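Local coordinates for oxidoreductase protein (Agrobacterium radiobacter, PDB 5UI9) that probably catalyses NAD-dependent oxidation or reduction of a small hydroxy acid, binding NAD and 2,3-dihydroxy-2-methylpropanoic acid side by side in one pocket, at residues 14-19 against 289-294; 8-13 against 18-23; 70-75 against 297-302; 96-101 against 179-184. All blocks are in the same frame, centred on the assembly; numbering follows the deposited sequence.

Contact 1 (14-19 against 289-294); sequences GFFAVN and HNIQES. With NAD (nicotinamide-adenine-dinucleotide), chain C.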
# COMPACT_ATOMS: atom_id res chain seq x y z
N GLY A 14 20.71 -0.54 28.79
CA GLY A 14 19.40 0.10 28.83
C GLY A 14 18.24 -0.86 28.70
O GLY A 14 18.37 -2.05 28.99
N PHE A 15 17.12 -0.32 28.25
CA PHE A 15 15.87 -1.07 28.08
C PHE A 15 16.05 -2.30 27.20
O PHE A 15 15.80 -3.43 27.63
CB PHE A 15 14.80 -0.14 27.50
CG PHE A 15 13.55 -0.84 27.04
CD1 PHE A 15 12.63 -1.33 27.96
CD2 PHE A 15 13.28 -0.99 25.68
CE1 PHE A 15 11.46 -1.96 27.53
CE2 PHE A 15 12.12 -1.62 25.25
CZ PHE A 15 11.21 -2.11 26.17
N PHE A 16 16.51 -2.09 25.97
CA PHE A 16 16.63 -3.19 25.02
C PHE A 16 17.82 -4.12 25.27
O PHE A 16 17.76 -5.30 24.93
CB PHE A 16 16.64 -2.71 23.57
CG PHE A 16 16.30 -3.79 22.59
CD1 PHE A 16 15.00 -4.26 22.48
CD2 PHE A 16 17.29 -4.38 21.80
CE1 PHE A 16 14.68 -5.27 21.59
CE2 PHE A 16 16.97 -5.39 20.91
CZ PHE A 16 15.66 -5.83 20.79
N ALA A 17 18.89 -3.60 25.86
CA ALA A 17 20.09 -4.41 26.14
C ALA A 17 19.85 -5.61 27.06
O ALA A 17 20.59 -6.58 26.98
CB ALA A 17 21.19 -3.54 26.73
N VAL A 18 18.82 -5.54 27.91
CA VAL A 18 18.43 -6.67 28.76
C VAL A 18 18.11 -7.90 27.89
O VAL A 18 18.46 -9.02 28.25
CB VAL A 18 17.24 -6.31 29.69
CG1 VAL A 18 16.73 -7.54 30.45
CG2 VAL A 18 17.63 -5.19 30.66
N ASN A 19 17.46 -7.67 26.74
CA ASN A 19 17.18 -8.74 25.77
C ASN A 19 18.46 -9.28 25.15
O ASN A 19 18.59 -10.48 24.96
CB ASN A 19 16.25 -8.27 24.64
CG ASN A 19 14.90 -7.83 25.13
OD1 ASN A 19 14.17 -8.60 25.75
ND2 ASN A 19 14.56 -6.57 24.86
N HIS A 289 8.13 -11.12 22.04
CA HIS A 289 8.73 -12.43 21.80
C HIS A 289 9.29 -12.67 20.39
O HIS A 289 10.34 -13.29 20.25
CB HIS A 289 7.81 -13.57 22.28
CG HIS A 289 6.48 -13.64 21.59
ND1 HIS A 289 6.15 -14.67 20.74
CD2 HIS A 289 5.39 -12.85 21.66
CE1 HIS A 289 4.92 -14.50 20.29
NE2 HIS A 289 4.44 -13.39 20.83
N ASN A 290 8.62 -12.14 19.37
CA ASN A 290 9.12 -12.26 17.99
C ASN A 290 10.47 -11.56 17.83
O ASN A 290 11.39 -12.13 17.26
CB ASN A 290 8.09 -11.68 17.00
CG ASN A 290 8.48 -11.91 15.54
OD1 ASN A 290 9.32 -12.74 15.21
ND2 ASN A 290 7.84 -11.15 14.66
N ILE A 291 10.57 -10.32 18.34
CA ILE A 291 11.82 -9.55 18.31
C ILE A 291 12.88 -10.24 19.15
O ILE A 291 14.04 -10.36 18.74
CB ILE A 291 11.59 -8.08 18.78
CG1 ILE A 291 10.70 -7.33 17.77
CG2 ILE A 291 12.92 -7.35 18.98
CD1 ILE A 291 10.26 -5.95 18.24
N GLN A 292 12.48 -10.70 20.33
CA GLN A 292 13.39 -11.36 21.25
C GLN A 292 14.04 -12.62 20.67
O GLN A 292 15.25 -12.82 20.85
CB GLN A 292 12.68 -11.64 22.57
CG GLN A 292 12.46 -10.37 23.38
CD GLN A 292 11.50 -10.56 24.55
OE1 GLN A 292 10.46 -11.21 24.42
NE2 GLN A 292 11.84 -9.96 25.68
N GLU A 293 13.27 -13.44 19.96
CA GLU A 293 13.83 -14.58 19.23
C GLU A 293 14.87 -14.12 18.21
O GLU A 293 15.93 -14.74 18.08
CB GLU A 293 12.76 -15.40 18.51
CG GLU A 293 13.31 -16.67 17.86
CD GLU A 293 12.28 -17.48 17.09
OE1 GLU A 293 11.23 -16.94 16.70
OE2 GLU A 293 12.52 -18.68 16.87
N SER A 294 14.56 -13.06 17.47
CA SER A 294 15.46 -12.57 16.42
C SER A 294 16.78 -12.02 16.96
O SER A 294 17.78 -12.01 16.26
CB SER A 294 14.75 -11.53 15.54
OG SER A 294 14.63 -10.28 16.19
PA NAD C . 17.96 3.33 26.63
O1A NAD C . 18.07 4.83 26.79
O2A NAD C . 16.96 2.55 27.45
O5B NAD C . 19.41 2.69 26.89
C5B NAD C . 20.62 3.33 26.50
C4B NAD C . 21.62 3.12 27.62
O4B NAD C . 22.92 3.47 27.15
C3B NAD C . 21.33 3.98 28.84
O3B NAD C . 21.33 3.16 30.01
C2B NAD C . 22.45 5.02 28.86
O2B NAD C . 22.84 5.35 30.19
C1B NAD C . 23.56 4.31 28.11
N9A NAD C . 24.53 5.15 27.36
C8A NAD C . 24.26 6.13 26.48
N7A NAD C . 25.42 6.64 25.97
C5A NAD C . 26.45 5.96 26.53
C6A NAD C . 27.93 5.97 26.45
N6A NAD C . 28.59 6.84 25.65
N1A NAD C . 28.61 5.07 27.20
C2A NAD C . 27.99 4.19 28.02
N3A NAD C . 26.65 4.13 28.14
C4A NAD C . 25.84 4.97 27.43
O3 NAD C . 17.74 3.01 25.07
PN NAD C . 17.05 1.66 24.52
O1N NAD C . 15.55 1.82 24.51
O2N NAD C . 17.65 0.46 25.21
O5D NAD C . 17.53 1.74 23.00
C5D NAD C . 18.92 1.68 22.70
C4D NAD C . 19.07 1.43 21.21
O4D NAD C . 18.45 0.18 20.90
C3D NAD C . 18.40 2.50 20.38
O3D NAD C . 19.28 2.95 19.34
C2D NAD C . 17.16 1.83 19.80
O2D NAD C . 16.84 2.27 18.49
C1D NAD C . 17.55 0.35 19.80
N1N NAD C . 16.44 -0.61 19.88
C2N NAD C . 16.47 -1.65 19.03
C3N NAD C . 15.48 -2.62 19.02
C7N NAD C . 15.60 -3.75 18.03
O7N NAD C . 16.72 -4.17 17.73
N7N NAD C . 14.50 -4.28 17.48
C4N NAD C . 14.42 -2.51 19.92
C5N NAD C . 14.40 -1.43 20.81
C6N NAD C . 15.43 -0.49 20.78
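Two side-chain pairs join residues 14-19 to 289-294: Asn19 with Gln292, and Phe16 with Ile291. The amide nitrogen of Gln292 donates to the carbonyl of Asn19, with NE2 2.7 Å from OD1 and an almost straight N-H···O angle of 176°. OD1 lies in the amide plane of Gln292, yet NE2 stands tilted from the carbonyl plane of Asn19, and the two amides are turned nearly perpendicular (79°). Beside this polar bridge, the branch methyl CG2 of Ile291 abuts the edge of the Phe16 ring, 3.6 Å from CZ. With chi1 at -161°, Phe16 swings its ring away from the backbone N and lays one face over the nicotinamide, CD1 coming to 3.2 Å from NAD C4N. Ile291 CG2 also approaches the carboxamide nitrogen N7N of NAD, and the same residue touches the bound hydroxy acid.

Behind these side chains, the backbone of the glycine-rich turn holds the pyrophosphate. Phe15 N donates to NAD O2A at 3.0 Å and Phe16 N to NAD O2N at 2.9 Å, one amide for each phosphate, as in a Rossmann dinucleotide-binding turn. Gly14 CA lies close against the cofactor, 3.2 Å from NAD O5B. On the far side, Ser285 N binds Gln292 OE1, so both ends of that amide are engaged. The contact thus sets the start of helix 17-26, which follows strand 6-11, against the first turns of helix 289-308.

Contact 2 (8-13 against 18-23); sequences GALIGC and VNQMHA
Leu10 of the strand meets Met21 and Gln20 of the helix through van der Waals contacts alone. Its methyl CD1 rests 3.9 Å from the sulfur SD of Met21 and 4.1 Å from CB of Gln20, thus touching two successive helical residues. The Met21 chain folds back on itself, with chi2 at -63° and chi3 at -65°, which turns SD rather than the terminal methyl toward Leu10; CB of Leu10 is likewise 4.1 Å from this sulfur. Gln20 runs roughly at right angles to Leu10, and its NE2 as well as its CB lies against Leu10 CD1.

Polar interactions concern the amide end of Gln20: NE2 donates to Asp72, and OE1 accepts from Gln97 NE2. A buried amide is in this way satisfied at both ends by residues on neighbouring strands.

In the backbone, Gly12 lies in the turn between the segments with a positive phi of 108°, consistent with the GxGxxA pattern of Rossmann dinucleotide-binding turns. The contact joins the first strand and the helix of the beta-alpha-beta unit 6-11, 17-26, 30-36: helix 17-26 packs on strand 6-11, which lies between strands 30-36 and 70-73, while Met21 also reaches Ile32 and Ile35 of strand 30-36 and Phe50 of helix 40-50.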
# COMPACT_ATOMS: atom_id res chain seq x y z
N GLY A 8 32.49 -11.14 25.14
CA GLY A 8 31.97 -9.84 24.71
C GLY A 8 31.95 -8.81 25.82
O GLY A 8 31.91 -9.15 27.00
N ALA A 9 31.99 -7.55 25.43
CA ALA A 9 31.68 -6.44 26.33
C ALA A 9 30.48 -5.73 25.76
O ALA A 9 30.47 -5.41 24.57
CB ALA A 9 32.85 -5.49 26.43
N LEU A 10 29.45 -5.50 26.58
CA LEU A 10 28.26 -4.78 26.13
C LEU A 10 28.29 -3.37 26.70
O LEU A 10 28.53 -3.18 27.89
CB LEU A 10 26.98 -5.53 26.53
CG LEU A 10 25.67 -4.86 26.09
CD1 LEU A 10 24.65 -5.87 25.59
CD2 LEU A 10 25.07 -4.01 27.21
N ILE A 11 28.07 -2.38 25.84
CA ILE A 11 28.07 -0.96 26.21
C ILE A 11 26.66 -0.42 25.96
O ILE A 11 26.20 -0.39 24.82
CB ILE A 11 29.08 -0.15 25.39
CG1 ILE A 11 30.50 -0.74 25.52
CG2 ILE A 11 29.07 1.32 25.80
CD1 ILE A 11 31.47 -0.20 24.50
N GLY A 12 26.00 0.03 27.03
CA GLY A 12 24.64 0.57 26.98
C GLY A 12 23.70 -0.43 27.61
O GLY A 12 23.08 -1.21 26.92
N CYS A 13 23.60 -0.40 28.94
CA CYS A 13 22.81 -1.37 29.71
C CYS A 13 21.36 -0.89 29.89
O CYS A 13 20.84 -0.86 31.02
CB CYS A 13 23.47 -1.63 31.06
SG CYS A 13 25.08 -2.44 30.93
N VAL A 18 18.82 -5.54 27.91
CA VAL A 18 18.43 -6.67 28.76
C VAL A 18 18.11 -7.90 27.89
O VAL A 18 18.46 -9.02 28.25
CB VAL A 18 17.24 -6.31 29.69
CG1 VAL A 18 16.73 -7.54 30.45
CG2 VAL A 18 17.63 -5.19 30.66
N ASN A 19 17.46 -7.67 26.74
CA ASN A 19 17.18 -8.74 25.77
C ASN A 19 18.46 -9.28 25.15
O ASN A 19 18.59 -10.48 24.96
CB ASN A 19 16.25 -8.27 24.64
CG ASN A 19 14.90 -7.83 25.13
OD1 ASN A 19 14.17 -8.60 25.75
ND2 ASN A 19 14.56 -6.57 24.86
N GLN A 20 19.38 -8.38 24.82
CA GLN A 20 20.66 -8.78 24.23
C GLN A 20 21.49 -9.60 25.22
O GLN A 20 22.10 -10.60 24.83
CB GLN A 20 21.43 -7.55 23.71
CG GLN A 20 20.73 -6.92 22.51
CD GLN A 20 21.40 -5.68 21.97
OE1 GLN A 20 20.72 -4.74 21.55
NE2 GLN A 20 22.73 -5.67 21.93
N MET A 21 21.46 -9.20 26.49
CA MET A 21 22.11 -9.94 27.58
C MET A 21 21.53 -11.34 27.81
O MET A 21 22.28 -12.30 27.98
CB MET A 21 22.06 -9.15 28.89
CG MET A 21 22.92 -7.89 28.90
SD MET A 21 24.70 -8.16 28.72
CE MET A 21 25.06 -9.04 30.25
N HIS A 22 20.20 -11.45 27.82
CA HIS A 22 19.55 -12.77 27.88
C HIS A 22 20.01 -13.63 26.72
O HIS A 22 20.42 -14.78 26.90
CB HIS A 22 18.02 -12.67 27.83
CG HIS A 22 17.37 -12.29 29.13
ND1 HIS A 22 17.50 -13.04 30.27
CD2 HIS A 22 16.55 -11.26 29.45
CE1 HIS A 22 16.81 -12.48 31.25
NE2 HIS A 22 16.22 -11.39 30.77
N ALA A 23 19.95 -13.06 25.51
CA ALA A 23 20.32 -13.79 24.30
C ALA A 23 21.79 -14.24 24.29
O ALA A 23 22.09 -15.35 23.84
CB ALA A 23 20.02 -12.96 23.06

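Contact 3 (70-75 against 297-302); sequences FVDIAT and AIQQHW. With NAD (nicotinamide-adenine-dinucleotide), chain C.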
# COMPACT_ATOMS: atom_id res chain seq x y z
N PHE A 70 34.97 -9.09 21.37
CA PHE A 70 34.07 -8.21 20.63
C PHE A 70 33.31 -7.27 21.53
O PHE A 70 33.26 -7.45 22.75
CB PHE A 70 33.11 -9.03 19.77
CG PHE A 70 32.10 -9.81 20.56
CD1 PHE A 70 32.39 -11.10 20.98
CD2 PHE A 70 30.85 -9.27 20.87
CE1 PHE A 70 31.46 -11.84 21.70
CE2 PHE A 70 29.92 -9.99 21.59
CZ PHE A 70 30.22 -11.28 22.01
N VAL A 71 32.72 -6.26 20.91
CA VAL A 71 31.94 -5.27 21.62
C VAL A 71 30.52 -5.22 21.04
O VAL A 71 30.34 -5.28 19.83
CB VAL A 71 32.66 -3.89 21.62
CG1 VAL A 71 32.76 -3.27 20.23
CG2 VAL A 71 31.96 -2.93 22.58
N ASP A 72 29.53 -5.16 21.94
CA ASP A 72 28.12 -5.03 21.59
C ASP A 72 27.63 -3.66 22.05
O ASP A 72 27.45 -3.42 23.25
CB ASP A 72 27.32 -6.16 22.24
CG ASP A 72 25.92 -6.35 21.62
OD1 ASP A 72 25.66 -5.86 20.49
OD2 ASP A 72 25.09 -7.01 22.26
N ILE A 73 27.42 -2.76 21.10
CA ILE A 73 27.02 -1.39 21.39
C ILE A 73 25.50 -1.29 21.33
O ILE A 73 24.90 -1.33 20.25
CB ILE A 73 27.70 -0.40 20.42
CG1 ILE A 73 29.23 -0.48 20.55
CG2 ILE A 73 27.22 1.03 20.67
CD1 ILE A 73 29.99 -0.07 19.31
N ALA A 74 24.87 -1.20 22.51
CA ALA A 74 23.42 -1.06 22.65
C ALA A 74 22.98 0.29 23.21
O ALA A 74 21.90 0.41 23.82
CB ALA A 74 22.89 -2.19 23.51
N THR A 75 23.80 1.32 23.01
CA THR A 75 23.44 2.68 23.41
C THR A 75 22.50 3.28 22.38
O THR A 75 22.29 2.72 21.30
CB THR A 75 24.66 3.61 23.53
OG1 THR A 75 25.28 3.77 22.25
CG2 THR A 75 25.67 3.06 24.53
N ALA A 297 18.91 -15.06 17.21
CA ALA A 297 19.28 -15.43 15.84
C ALA A 297 20.43 -14.58 15.30
O ALA A 297 21.42 -15.13 14.81
CB ALA A 297 18.07 -15.33 14.91
N ILE A 298 20.31 -13.26 15.43
CA ILE A 298 21.35 -12.37 14.91
C ILE A 298 22.65 -12.46 15.73
O ILE A 298 23.73 -12.35 15.16
CB ILE A 298 20.87 -10.90 14.74
CG1 ILE A 298 21.72 -10.18 13.69
CG2 ILE A 298 20.88 -10.15 16.06
CD1 ILE A 298 21.34 -8.73 13.46
N GLN A 299 22.54 -12.65 17.04
CA GLN A 299 23.73 -12.78 17.89
C GLN A 299 24.44 -14.13 17.72
O GLN A 299 25.67 -14.19 17.78
CB GLN A 299 23.39 -12.46 19.35
CG GLN A 299 23.09 -10.97 19.54
CD GLN A 299 22.76 -10.54 20.96
OE1 GLN A 299 22.46 -9.37 21.18
NE2 GLN A 299 22.83 -11.46 21.93
N GLN A 300 23.69 -15.20 17.47
CA GLN A 300 24.30 -16.48 17.05
C GLN A 300 24.94 -16.35 15.67
O GLN A 300 26.02 -16.90 15.44
CB GLN A 300 23.27 -17.62 17.02
CG GLN A 300 23.90 -19.01 16.88
CD GLN A 300 24.74 -19.38 18.08
OE1 GLN A 300 24.22 -19.57 19.17
NE2 GLN A 300 26.06 -19.47 17.90
N HIS A 301 24.27 -15.64 14.76
CA HIS A 301 24.79 -15.38 13.43
C HIS A 301 26.13 -14.65 13.51
O HIS A 301 27.12 -15.08 12.92
CB HIS A 301 23.77 -14.60 12.59
CG HIS A 301 24.28 -14.13 11.26
ND1 HIS A 301 24.37 -14.96 10.16
CD2 HIS A 301 24.70 -12.91 10.86
CE1 HIS A 301 24.84 -14.27 9.14
NE2 HIS A 301 25.04 -13.02 9.53
N TRP A 302 26.17 -13.55 14.28
CA TRP A 302 27.41 -12.82 14.54
C TRP A 302 28.54 -13.75 15.02
O TRP A 302 29.64 -13.72 14.48
CB TRP A 302 27.20 -11.72 15.59
CG TRP A 302 28.48 -11.17 16.18
CD1 TRP A 302 29.09 -11.55 17.35
CD2 TRP A 302 29.32 -10.15 15.61
NE1 TRP A 302 30.25 -10.84 17.54
CE2 TRP A 302 30.41 -9.97 16.49
CE3 TRP A 302 29.25 -9.37 14.45
CZ2 TRP A 302 31.43 -9.03 16.25
CZ3 TRP A 302 30.26 -8.45 14.20
CH2 TRP A 302 31.34 -8.28 15.10
PA NAD C . 17.96 3.33 26.63
O1A NAD C . 18.07 4.83 26.79
O2A NAD C . 16.96 2.55 27.45
O5B NAD C . 19.41 2.69 26.89
C5B NAD C . 20.62 3.33 26.50
C4B NAD C . 21.62 3.12 27.62
O4B NAD C . 22.92 3.47 27.15
C3B NAD C . 21.33 3.98 28.84
O3B NAD C . 21.33 3.16 30.01
C2B NAD C . 22.45 5.02 28.86
O2B NAD C . 22.84 5.35 30.19
C1B NAD C . 23.56 4.31 28.11
N9A NAD C . 24.53 5.15 27.36
C8A NAD C . 24.26 6.13 26.48
N7A NAD C . 25.42 6.64 25.97
C5A NAD C . 26.45 5.96 26.53
C6A NAD C . 27.93 5.97 26.45
N6A NAD C . 28.59 6.84 25.65
N1A NAD C . 28.61 5.07 27.20
C2A NAD C . 27.99 4.19 28.02
N3A NAD C . 26.65 4.13 28.14
C4A NAD C . 25.84 4.97 27.43
O3 NAD C . 17.74 3.01 25.07
PN NAD C . 17.05 1.66 24.52
O1N NAD C . 15.55 1.82 24.51
O2N NAD C . 17.65 0.46 25.21
O5D NAD C . 17.53 1.74 23.00
C5D NAD C . 18.92 1.68 22.70
C4D NAD C . 19.07 1.43 21.21
O4D NAD C . 18.45 0.18 20.90
C3D NAD C . 18.40 2.50 20.38
O3D NAD C . 19.28 2.95 19.34
C2D NAD C . 17.16 1.83 19.80
O2D NAD C . 16.84 2.27 18.49
C1D NAD C . 17.55 0.35 19.80
N1N NAD C . 16.44 -0.61 19.88
C2N NAD C . 16.47 -1.65 19.03
C3N NAD C . 15.48 -2.62 19.02
C7N NAD C . 15.60 -3.75 18.03
O7N NAD C . 16.72 -4.17 17.73
N7N NAD C . 14.50 -4.28 17.48
C4N NAD C . 14.42 -2.51 19.92
C5N NAD C . 14.40 -1.43 20.81
C6N NAD C . 15.43 -0.49 20.78
O HOH W 1 23.99 -7.71 19.40
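A water molecule among buried side chains joins Asp72 to Gln299 where their side-chain oxygens face each other without a direct bond. It donates one hydrogen to Asp72 OD1 at 2.7 Å and the other to Gln299 OE1 at 2.9 Å, so that two acceptors share a single bridging molecule. OD2 of Asp72 and OE1 of Gln299 remain 3.7 Å apart, and the carboxylate and amide planes stand nearly perpendicular, at 87°. The remaining polar atoms are held by helix 17-26: besides Gln20, Trp24 NE1 donates to Asp72 OD2, and Gln299 NE2 donates to the backbone oxygen of Gln20. Two donors on one carboxylate oxygen and a water on the other would probably favour the charged form of this buried acid.

Where the strand begins and one helical turn on from Gln299, Phe70 and Trp302 form a T-shaped (edge-to-face) pair. The indole edge points at one face of the phenyl ring, with NE1 3.7 Å from Phe70 CG; the centroids of the phenyl and the five-membered ring are 4.9 Å apart and the planes are inclined at 61°. NE1 lies off centre, toward the rim of the phenyl. The indole also reaches back along the side chain, CZ2 packing 3.9 Å from Phe70 CB. A chi1 of 68° places the Phe70 ring between its own N and carbonyl carbon, and Trp24 meets this ring as well.

Just beyond the strand, the Thr75 methyl CG2 lies 3.5 Å from C4A of the NAD adenine. Helix 289-308 packs against strand 70-73 of the parallel sheet, alongside helix 17-26 and in touch with strand 121-124 through Trp302 and Gln299.

Contact 4 (96-101 against 179-184); sequences CQKPFA and LGIHTL. With NAD (nicotinamide-adenine-dinucleotide), chain C; 8A1 ((2S)-2,3-dihydroxy-2-methylpropanoic acid), chain D.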
# COMPACT_ATOMS: atom_id res chain seq x y z
N CYS A 96 26.78 -2.90 16.42
CA CYS A 96 26.19 -1.59 16.69
C CYS A 96 24.69 -1.61 16.44
O CYS A 96 24.23 -2.04 15.38
CB CYS A 96 26.83 -0.55 15.80
SG CYS A 96 26.35 1.13 16.27
N GLN A 97 23.92 -1.16 17.42
CA GLN A 97 22.46 -1.08 17.29
C GLN A 97 22.00 -0.09 16.23
O GLN A 97 22.74 0.81 15.83
CB GLN A 97 21.81 -0.74 18.65
CG GLN A 97 21.23 -1.94 19.39
CD GLN A 97 19.99 -2.50 18.73
OE1 GLN A 97 19.47 -1.92 17.77
NE2 GLN A 97 19.50 -3.63 19.24
N LYS A 98 20.76 -0.27 15.78
CA LYS A 98 20.09 0.73 14.94
C LYS A 98 19.56 1.85 15.85
O LYS A 98 19.46 1.65 17.06
CB LYS A 98 18.96 0.15 14.06
CG LYS A 98 18.00 -0.88 14.66
CD LYS A 98 17.11 -0.37 15.80
CE LYS A 98 16.16 0.73 15.36
NZ LYS A 98 15.11 0.99 16.38
N PRO A 99 19.30 3.05 15.31
CA PRO A 99 19.80 3.50 14.01
C PRO A 99 21.33 3.52 13.99
O PRO A 99 21.95 3.95 14.96
CB PRO A 99 19.28 4.95 13.91
CG PRO A 99 18.38 5.16 15.09
CD PRO A 99 18.79 4.16 16.12
N PHE A 100 21.92 3.05 12.89
CA PHE A 100 23.38 2.89 12.77
C PHE A 100 24.11 4.17 13.19
O PHE A 100 24.93 4.16 14.11
CB PHE A 100 23.72 2.47 11.33
CG PHE A 100 25.16 2.11 11.07
CD1 PHE A 100 26.06 1.77 12.10
CD2 PHE A 100 25.60 2.03 9.76
CE1 PHE A 100 27.37 1.42 11.80
CE2 PHE A 100 26.91 1.67 9.46
CZ PHE A 100 27.80 1.37 10.48
N ALA A 101 23.76 5.27 12.52
CA ALA A 101 24.35 6.58 12.75
C ALA A 101 23.29 7.67 12.68
O ALA A 101 22.13 7.39 12.38
CB ALA A 101 25.42 6.84 11.70
N LEU A 179 11.64 2.85 13.22
CA LEU A 179 10.90 1.65 12.84
C LEU A 179 10.96 1.39 11.34
O LEU A 179 11.21 0.25 10.92
CB LEU A 179 9.46 1.80 13.35
CG LEU A 179 8.41 0.72 13.05
CD1 LEU A 179 7.81 0.87 11.66
CD2 LEU A 179 8.95 -0.69 13.29
N GLY A 180 10.72 2.43 10.54
CA GLY A 180 10.84 2.36 9.08
C GLY A 180 12.18 1.81 8.63
O GLY A 180 12.26 1.11 7.61
N ILE A 181 13.23 2.13 9.38
CA ILE A 181 14.55 1.57 9.17
C ILE A 181 14.52 0.03 9.08
O ILE A 181 15.18 -0.55 8.22
CB ILE A 181 15.53 2.08 10.25
CG1 ILE A 181 16.99 1.87 9.84
CG2 ILE A 181 15.26 1.45 11.62
CD1 ILE A 181 17.93 2.79 10.59
N HIS A 182 13.71 -0.62 9.93
CA HIS A 182 13.50 -2.06 9.86
C HIS A 182 12.71 -2.46 8.62
O HIS A 182 13.10 -3.39 7.91
CB HIS A 182 12.69 -2.58 11.06
CG HIS A 182 13.37 -2.42 12.39
ND1 HIS A 182 14.59 -2.98 12.69
CD2 HIS A 182 12.95 -1.80 13.52
CE1 HIS A 182 14.91 -2.70 13.94
NE2 HIS A 182 13.93 -1.98 14.46
N THR A 183 11.59 -1.78 8.38
CA THR A 183 10.68 -2.15 7.29
C THR A 183 11.35 -1.98 5.92
O THR A 183 11.15 -2.79 5.02
CB THR A 183 9.38 -1.32 7.33
OG1 THR A 183 9.01 -1.06 8.69
CG2 THR A 183 8.26 -2.06 6.65
N LEU A 184 12.12 -0.90 5.79
CA LEU A 184 12.94 -0.65 4.60
C LEU A 184 14.03 -1.70 4.41
O LEU A 184 14.34 -2.09 3.28
CB LEU A 184 13.57 0.75 4.67
CG LEU A 184 12.59 1.92 4.54
CD1 LEU A 184 13.23 3.21 5.01
CD2 LEU A 184 12.08 2.04 3.11
PA NAD C . 17.96 3.33 26.63
O1A NAD C . 18.07 4.83 26.79
O2A NAD C . 16.96 2.55 27.45
O5B NAD C . 19.41 2.69 26.89
C5B NAD C . 20.62 3.33 26.50
C4B NAD C . 21.62 3.12 27.62
O4B NAD C . 22.92 3.47 27.15
C3B NAD C . 21.33 3.98 28.84
O3B NAD C . 21.33 3.16 30.01
C2B NAD C . 22.45 5.02 28.86
O2B NAD C . 22.84 5.35 30.19
C1B NAD C . 23.56 4.31 28.11
N9A NAD C . 24.53 5.15 27.36
C8A NAD C . 24.26 6.13 26.48
N7A NAD C . 25.42 6.64 25.97
C5A NAD C . 26.45 5.96 26.53
C6A NAD C . 27.93 5.97 26.45
N6A NAD C . 28.59 6.84 25.65
N1A NAD C . 28.61 5.07 27.20
C2A NAD C . 27.99 4.19 28.02
N3A NAD C . 26.65 4.13 28.14
C4A NAD C . 25.84 4.97 27.43
O3 NAD C . 17.74 3.01 25.07
PN NAD C . 17.05 1.66 24.52
O1N NAD C . 15.55 1.82 24.51
O2N NAD C . 17.65 0.46 25.21
O5D NAD C . 17.53 1.74 23.00
C5D NAD C . 18.92 1.68 22.70
C4D NAD C . 19.07 1.43 21.21
O4D NAD C . 18.45 0.18 20.90
C3D NAD C . 18.40 2.50 20.38
O3D NAD C . 19.28 2.95 19.34
C2D NAD C . 17.16 1.83 19.80
O2D NAD C . 16.84 2.27 18.49
C1D NAD C . 17.55 0.35 19.80
N1N NAD C . 16.44 -0.61 19.88
C2N NAD C . 16.47 -1.65 19.03
C3N NAD C . 15.48 -2.62 19.02
C7N NAD C . 15.60 -3.75 18.03
O7N NAD C . 16.72 -4.17 17.73
N7N NAD C . 14.50 -4.28 17.48
C4N NAD C . 14.42 -2.51 19.92
C5N NAD C . 14.40 -1.43 20.81
C6N NAD C . 15.43 -0.49 20.78
OXT 8A1 D . 12.13 -2.72 17.61
C 8A1 D . 12.47 -1.52 17.50
O 8A1 D . 13.54 -1.17 16.95
CA 8A1 D . 11.55 -0.44 18.03
CB 8A1 D . 10.69 0.01 16.85
O1 8A1 D . 9.64 0.89 17.27
O2 8A1 D . 12.33 0.66 18.53
C3 8A1 D . 10.71 -0.99 19.18
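Van der Waals contacts bring Lys98 and Pro99 onto the helix that carries Ile181 and His182. The Ile181 methyl CG2 lies 3.9 Å from Lys98 CE, while its other arm sets CD1 4.2 Å from Pro99 CB. Lys98 crosses the His182 side chain at about a right angle, its CE 3.6 Å from NE2. Bends at chi2 and chi3, both near 64°, curl the lysine so that its amine turns back to the ligands.

Polar contacts converge on one carboxylate oxygen of the bound acid. His182 NE2 donates to 8A1 O at 2.6 Å, with the oxygen in the imidazole plane, and Lys98 NZ donates to the same atom at 2.7 Å. The loop after strand 94-97 of the Rossmann domain thus meets helix 175-191 of the GFO/IDH/MocA C-terminal domain at the pocket of the bound hydroxy acid, and Lys98 followed by cis-Pro99 matches the family's Lys-Pro motif.

Lys98 also holds the cofactor: NZ donates to the ribose hydroxyl NAD O2D, while its backbone O accepts from both O2D and O3D, the latter at 2.6 Å. Gln97 NE2 grips the carboxamide oxygen O7N. Asp178 forms a salt bridge with Lys98 NZ, and Glu125 accepts from His182 ND1, fixing the ring's rotation.

Contacts 1, 2 and 3 gather around helix 17-26 and helix 289-308, and contact 4 lies on the side toward the C-terminal domain. Contacts 2 and 3 are nearest, their centres about 8 Å apart, and contacts 2 and 4 most distant at about 18 Å. Strands 6-11, 70-73 and 94-97, used by contacts 2, 3 and 4, are successive neighbours in the parallel sheet. Along the chain contact 2 closes first; contact 4 is nested within the loops closed by contacts 1 and 3, whose segments alternate. Late helix 289-308 thus returns to the Rossmann domain, and all four contacts include residues of the NAD pocket, so cofactor binding draws on distant parts of the sequence.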